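Local coordinates for protein hydrolase, haloacid dehalogenase-like family (Pseudomonas syringae pv. tomato, PDB 3S6J) that is the haloacid dehalogenase-like hydrolase part of a longer protein, binds calcium and may act as a sugar phosphatase, at residues S8-L13 / D165-I170; P148-F153 / A180-A185. All coordinates share one frame; numbering follows the deposited sequence.

Interaction 1: S8-L13 / D165-I170. With CA (calcium ion), chain M.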
# COMPACT_ATOMS: atom_id res chain seq x y z
N SER E 8 -28.21 4.98 -8.59
CA SER E 8 -28.01 5.35 -7.19
C SER E 8 -26.63 4.88 -6.73
O SER E 8 -26.12 3.86 -7.22
CB SER E 8 -29.11 4.76 -6.31
OG SER E 8 -30.38 5.30 -6.66
N PHE E 9 -26.02 5.61 -5.80
CA PHE E 9 -24.60 5.44 -5.52
C PHE E 9 -24.28 5.02 -4.09
O PHE E 9 -24.69 5.68 -3.13
CB PHE E 9 -23.84 6.73 -5.85
CG PHE E 9 -23.78 7.04 -7.32
CD1 PHE E 9 -24.89 7.53 -7.99
CD2 PHE E 9 -22.61 6.84 -8.04
CE1 PHE E 9 -24.84 7.82 -9.36
CE2 PHE E 9 -22.54 7.13 -9.40
CZ PHE E 9 -23.66 7.62 -10.06
N ILE E 10 -23.53 3.93 -3.95
CA ILE E 10 -23.05 3.51 -2.64
C ILE E 10 -21.53 3.67 -2.57
O ILE E 10 -20.79 2.96 -3.24
CB ILE E 10 -23.44 2.07 -2.32
CG1 ILE E 10 -24.95 1.88 -2.48
CG2 ILE E 10 -23.02 1.75 -0.91
CD1 ILE E 10 -25.43 0.43 -2.40
N PHE E 11 -21.08 4.62 -1.76
CA PHE E 11 -19.67 4.95 -1.67
C PHE E 11 -19.04 4.31 -0.44
O PHE E 11 -19.58 4.39 0.67
CB PHE E 11 -19.48 6.46 -1.56
CG PHE E 11 -19.72 7.22 -2.84
CD1 PHE E 11 -18.70 7.39 -3.76
CD2 PHE E 11 -20.94 7.80 -3.09
CE1 PHE E 11 -18.91 8.12 -4.92
CE2 PHE E 11 -21.16 8.53 -4.25
CZ PHE E 11 -20.15 8.68 -5.17
N ASP E 12 -17.89 3.68 -0.62
CA ASP E 12 -17.04 3.38 0.51
C ASP E 12 -16.43 4.72 0.99
O ASP E 12 -16.54 5.73 0.28
CB ASP E 12 -15.95 2.39 0.12
CG ASP E 12 -14.88 2.27 1.17
OD1 ASP E 12 -15.18 1.75 2.25
OD2 ASP E 12 -13.74 2.71 0.90
N LEU E 13 -15.81 4.76 2.16
CA LEU E 13 -15.32 6.03 2.70
C LEU E 13 -13.80 6.12 2.76
O LEU E 13 -13.16 6.80 1.95
CB LEU E 13 -15.93 6.29 4.08
CG LEU E 13 -15.62 7.61 4.80
CD1 LEU E 13 -15.83 8.84 3.89
CD2 LEU E 13 -16.47 7.71 6.07
N ASP E 165 -29.97 -3.53 -7.28
CA ASP E 165 -29.58 -3.75 -8.67
C ASP E 165 -29.62 -2.48 -9.50
O ASP E 165 -29.19 -2.47 -10.65
CB ASP E 165 -30.43 -4.86 -9.31
CG ASP E 165 -31.86 -4.85 -8.81
OD1 ASP E 165 -32.77 -4.50 -9.61
OD2 ASP E 165 -32.09 -5.17 -7.61
N GLU E 166 -30.14 -1.40 -8.93
CA GLU E 166 -30.07 -0.09 -9.56
C GLU E 166 -28.91 0.70 -8.99
O GLU E 166 -28.81 1.92 -9.18
CB GLU E 166 -31.36 0.70 -9.37
CG GLU E 166 -32.44 0.44 -10.42
CD GLU E 166 -33.66 1.33 -10.24
OE1 GLU E 166 -33.50 2.56 -10.07
OE2 GLU E 166 -34.79 0.78 -10.28
N CYS E 167 -28.03 0.01 -8.27
CA CYS E 167 -26.97 0.67 -7.53
C CYS E 167 -25.57 0.48 -8.12
O CYS E 167 -25.24 -0.58 -8.67
CB CYS E 167 -26.98 0.23 -6.07
SG CYS E 167 -28.28 0.98 -5.07
N LEU E 168 -24.75 1.51 -7.98
CA LEU E 168 -23.34 1.42 -8.31
C LEU E 168 -22.53 1.49 -7.02
O LEU E 168 -22.59 2.48 -6.28
CB LEU E 168 -22.95 2.58 -9.20
CG LEU E 168 -21.74 2.45 -10.13
CD1 LEU E 168 -21.24 3.85 -10.45
CD2 LEU E 168 -20.64 1.63 -9.51
N VAL E 169 -21.78 0.43 -6.74
CA VAL E 169 -20.89 0.44 -5.59
C VAL E 169 -19.55 1.03 -5.99
O VAL E 169 -18.95 0.63 -7.00
CB VAL E 169 -20.71 -0.97 -4.99
CG1 VAL E 169 -19.62 -0.98 -3.93
CG2 VAL E 169 -22.02 -1.44 -4.39
N ILE E 170 -19.09 2.01 -5.21
CA ILE E 170 -17.78 2.60 -5.44
C ILE E 170 -16.87 2.35 -4.25
O ILE E 170 -17.21 2.71 -3.13
CB ILE E 170 -17.88 4.10 -5.75
CG1 ILE E 170 -18.82 4.31 -6.95
CG2 ILE E 170 -16.49 4.67 -6.02
CD1 ILE E 170 -18.75 5.66 -7.56
CA CA M . -11.93 1.33 1.99
O HOH W 1 -13.05 -0.81 1.76
O HOH W 2 -11.88 0.79 4.48
O HOH W 3 -9.53 0.16 2.13
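Ile170 CD1 meets both phenylalanines of the neighbouring strand, and its position shows how parallel strands sort their side chains. Extended beyond CG1 (chi2 -166°), the methyl comes 3.6 Å from Phe11 CE1. It lies 4.1 Å from Phe9 CD2, by the ring edge and near its plane. The Phe11 and Ile170 side chains run side by side in the same direction. Leu168 crosses Phe9 obliquely, and its CD1 approaches CE2 of that ring to 3.7 Å. Helix 96-105 covers this aromatic face through Leu99, Leu100 and Leu103.

On the other face, Ile10 reaches back toward the N-terminal end of the partner strand, its CD1 3.9 Å from Cys167 SG. Its neighbours Phe153 and Ala156 belong to helix 151-160. Between the faces the backbones of 8-11 and 167-170 run parallel, joined by five nearly straight hydrogen bonds that alternate in direction, from Ser8 N to Glu166 O at one end to Asp12 N to Ile170 O (2.8 Å) at the other.

That last bond fixes Asp12 where the strand ends. Its CG, anti to the backbone N (chi1 168°), carries the carboxylate away from strand 167-170, toward the metal. OD2 binds calcium at 2.5 Å and is hydrogen-bonded to Thr16, whereas OD1 forms a salt bridge with Lys147. The backbone O of Asp14, Asp172 OD1 and three waters complete the shell. Parallel strands that bring carboxylates, here Asp12 and Asp172, to a metal at their C-terminal ends are characteristic of the Rossmann-like HAD core, where Asp12, Asp14 and Thr16 are consistent with the DxDx(T/V) motif.

Interaction 2: P148-F153 / A180-A185; sequences PDPDLF and ARRCKA
Arg182 lays one face of its guanidinium over Pro148 O, Asp149 N and Pro150 CD, a case of an arginine packing by its flat surface as well as by its charge. Pro150 CD is 3.7 Å from NH2, while Pro148 CG lies beside NH1 at 3.6 Å. The aliphatic start of the side chain is used too, since Arg182 CB touches Pro150 CG at 3.7 Å. The charge finds Asp149 in a long salt bridge, OD2 to NH2 3.7 Å, with the carboxylate and guanidinium planes 65° apart.

Deeper in the contact, Cys183 CB meets Pro150 CB, and its SG packs on Phe153 CB. The Phe153 ring turns its edge to the other helix, with Ala180 N in the ring plane, 3.7 Å from CE2.

Each partner is shaped by a helix end. Asp149 OD1 accepts a capping bond from Asp151 N through its anti lone pair (2.9 Å), leaving OD2 to face the arginine. The opposite segment closes with a Schellman motif: Ala185 N returns to Ala180 O, and Lys184, with positive phi, is the C-prime residue.

The contact thus sets the N-terminal end of helix 151-160, preceded by the cis peptide before Pro148, against the C-terminal end of helix 174-182, while Phe153, Ala180 and Ala185 all rest on Val169 of strand 167-171.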
# COMPACT_ATOMS: atom_id res chain seq x y z
N PRO E 148 -16.45 -8.45 3.51
CA PRO E 148 -17.16 -8.46 2.22
C PRO E 148 -18.60 -8.98 2.26
O PRO E 148 -19.18 -9.23 1.18
CB PRO E 148 -16.29 -9.40 1.41
CG PRO E 148 -15.96 -10.47 2.44
CD PRO E 148 -15.53 -9.61 3.61
N ASP E 149 -19.17 -9.20 3.45
CA ASP E 149 -20.59 -9.49 3.53
C ASP E 149 -21.38 -8.33 2.93
O ASP E 149 -21.00 -7.16 3.08
CB ASP E 149 -21.02 -9.75 4.97
CG ASP E 149 -22.40 -10.38 5.07
OD1 ASP E 149 -23.40 -9.66 4.86
OD2 ASP E 149 -22.47 -11.61 5.34
N PRO E 150 -22.44 -8.65 2.18
CA PRO E 150 -23.25 -7.66 1.45
C PRO E 150 -24.11 -6.80 2.38
O PRO E 150 -24.77 -5.87 1.90
CB PRO E 150 -24.18 -8.54 0.60
CG PRO E 150 -23.59 -9.90 0.62
CD PRO E 150 -22.88 -10.03 1.91
N ASP E 151 -24.10 -7.10 3.67
CA ASP E 151 -24.95 -6.40 4.63
C ASP E 151 -24.96 -4.90 4.47
O ASP E 151 -26.03 -4.31 4.30
CB ASP E 151 -24.54 -6.74 6.06
CG ASP E 151 -25.47 -7.75 6.70
OD1 ASP E 151 -26.20 -8.43 5.94
OD2 ASP E 151 -25.47 -7.86 7.95
N LEU E 152 -23.78 -4.29 4.54
CA LEU E 152 -23.67 -2.84 4.49
C LEU E 152 -24.31 -2.23 3.23
O LEU E 152 -24.96 -1.18 3.30
CB LEU E 152 -22.20 -2.39 4.57
CG LEU E 152 -21.51 -1.99 5.88
CD1 LEU E 152 -22.48 -1.58 6.97
CD2 LEU E 152 -20.60 -3.08 6.38
N PHE E 153 -24.11 -2.86 2.07
CA PHE E 153 -24.57 -2.28 0.82
C PHE E 153 -26.08 -2.39 0.71
O PHE E 153 -26.74 -1.50 0.18
CB PHE E 153 -23.88 -2.94 -0.38
CG PHE E 153 -22.40 -2.66 -0.45
CD1 PHE E 153 -21.85 -1.57 0.19
CD2 PHE E 153 -21.55 -3.49 -1.18
CE1 PHE E 153 -20.49 -1.30 0.12
CE2 PHE E 153 -20.19 -3.22 -1.26
CZ PHE E 153 -19.66 -2.14 -0.60
N ALA E 180 -19.91 -6.18 -3.42
CA ALA E 180 -20.78 -5.66 -4.46
C ALA E 180 -21.31 -6.83 -5.28
O ALA E 180 -22.50 -6.93 -5.55
CB ALA E 180 -20.05 -4.66 -5.35
N ARG E 181 -20.39 -7.70 -5.70
CA ARG E 181 -20.74 -8.85 -6.53
C ARG E 181 -21.64 -9.84 -5.78
O ARG E 181 -22.51 -10.47 -6.37
CB ARG E 181 -19.46 -9.53 -7.02
CG ARG E 181 -18.62 -8.70 -7.98
CD ARG E 181 -19.48 -8.16 -9.13
NE ARG E 181 -20.24 -9.26 -9.70
CZ ARG E 181 -21.46 -9.17 -10.22
NH1 ARG E 181 -22.11 -8.01 -10.28
NH2 ARG E 181 -22.03 -10.28 -10.69
N ARG E 182 -21.44 -9.97 -4.47
CA ARG E 182 -22.25 -10.89 -3.66
C ARG E 182 -23.72 -10.50 -3.59
O ARG E 182 -24.57 -11.37 -3.45
CB ARG E 182 -21.65 -11.07 -2.28
CG ARG E 182 -20.61 -12.18 -2.24
CD ARG E 182 -19.77 -12.19 -0.97
NE ARG E 182 -20.57 -12.60 0.18
CZ ARG E 182 -20.09 -12.78 1.40
NH1 ARG E 182 -18.81 -12.56 1.66
NH2 ARG E 182 -20.91 -13.15 2.38
N CYS E 183 -24.03 -9.21 -3.71
CA CYS E 183 -25.42 -8.78 -3.82
C CYS E 183 -25.77 -8.40 -5.24
O CYS E 183 -26.80 -7.76 -5.48
CB CYS E 183 -25.75 -7.65 -2.84
SG CYS E 183 -24.70 -6.18 -3.00
N LYS E 184 -24.91 -8.78 -6.18
CA LYS E 184 -25.14 -8.58 -7.60
C LYS E 184 -25.26 -7.11 -8.01
O LYS E 184 -26.00 -6.77 -8.93
CB LYS E 184 -26.40 -9.36 -8.05
CG LYS E 184 -26.43 -10.86 -7.61
CD LYS E 184 -25.08 -11.53 -7.81
CE LYS E 184 -25.17 -13.05 -7.96
NZ LYS E 184 -26.21 -13.62 -7.11
N ALA E 185 -24.54 -6.22 -7.32
CA ALA E 185 -24.49 -4.82 -7.73
C ALA E 185 -23.34 -4.62 -8.71
O ALA E 185 -22.54 -5.52 -8.97
CB ALA E 185 -24.33 -3.91 -6.51

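From the N terminus, strand 8-11 comes first in the chain and pairs with strand 167-171; interaction 1 closes this loop, and more than 150 residues lie between its segments. Within that span segment 148-153 has already passed, but its partner 180-185 comes only after strand 167-171, so the two contacts cross instead of nesting. Interaction 2 closes a much shorter loop, in which helix 151-160, strand 167-171 and helix 174-182 follow in turn. The contacts also touch: Ile10 CD1 lies 3.5 Å from Phe153 O, and Val169 CG1 is equally near Phe153 CZ. Together they bind the central parallel sheet to the helix pair packed on its Ile10 and Val169 face.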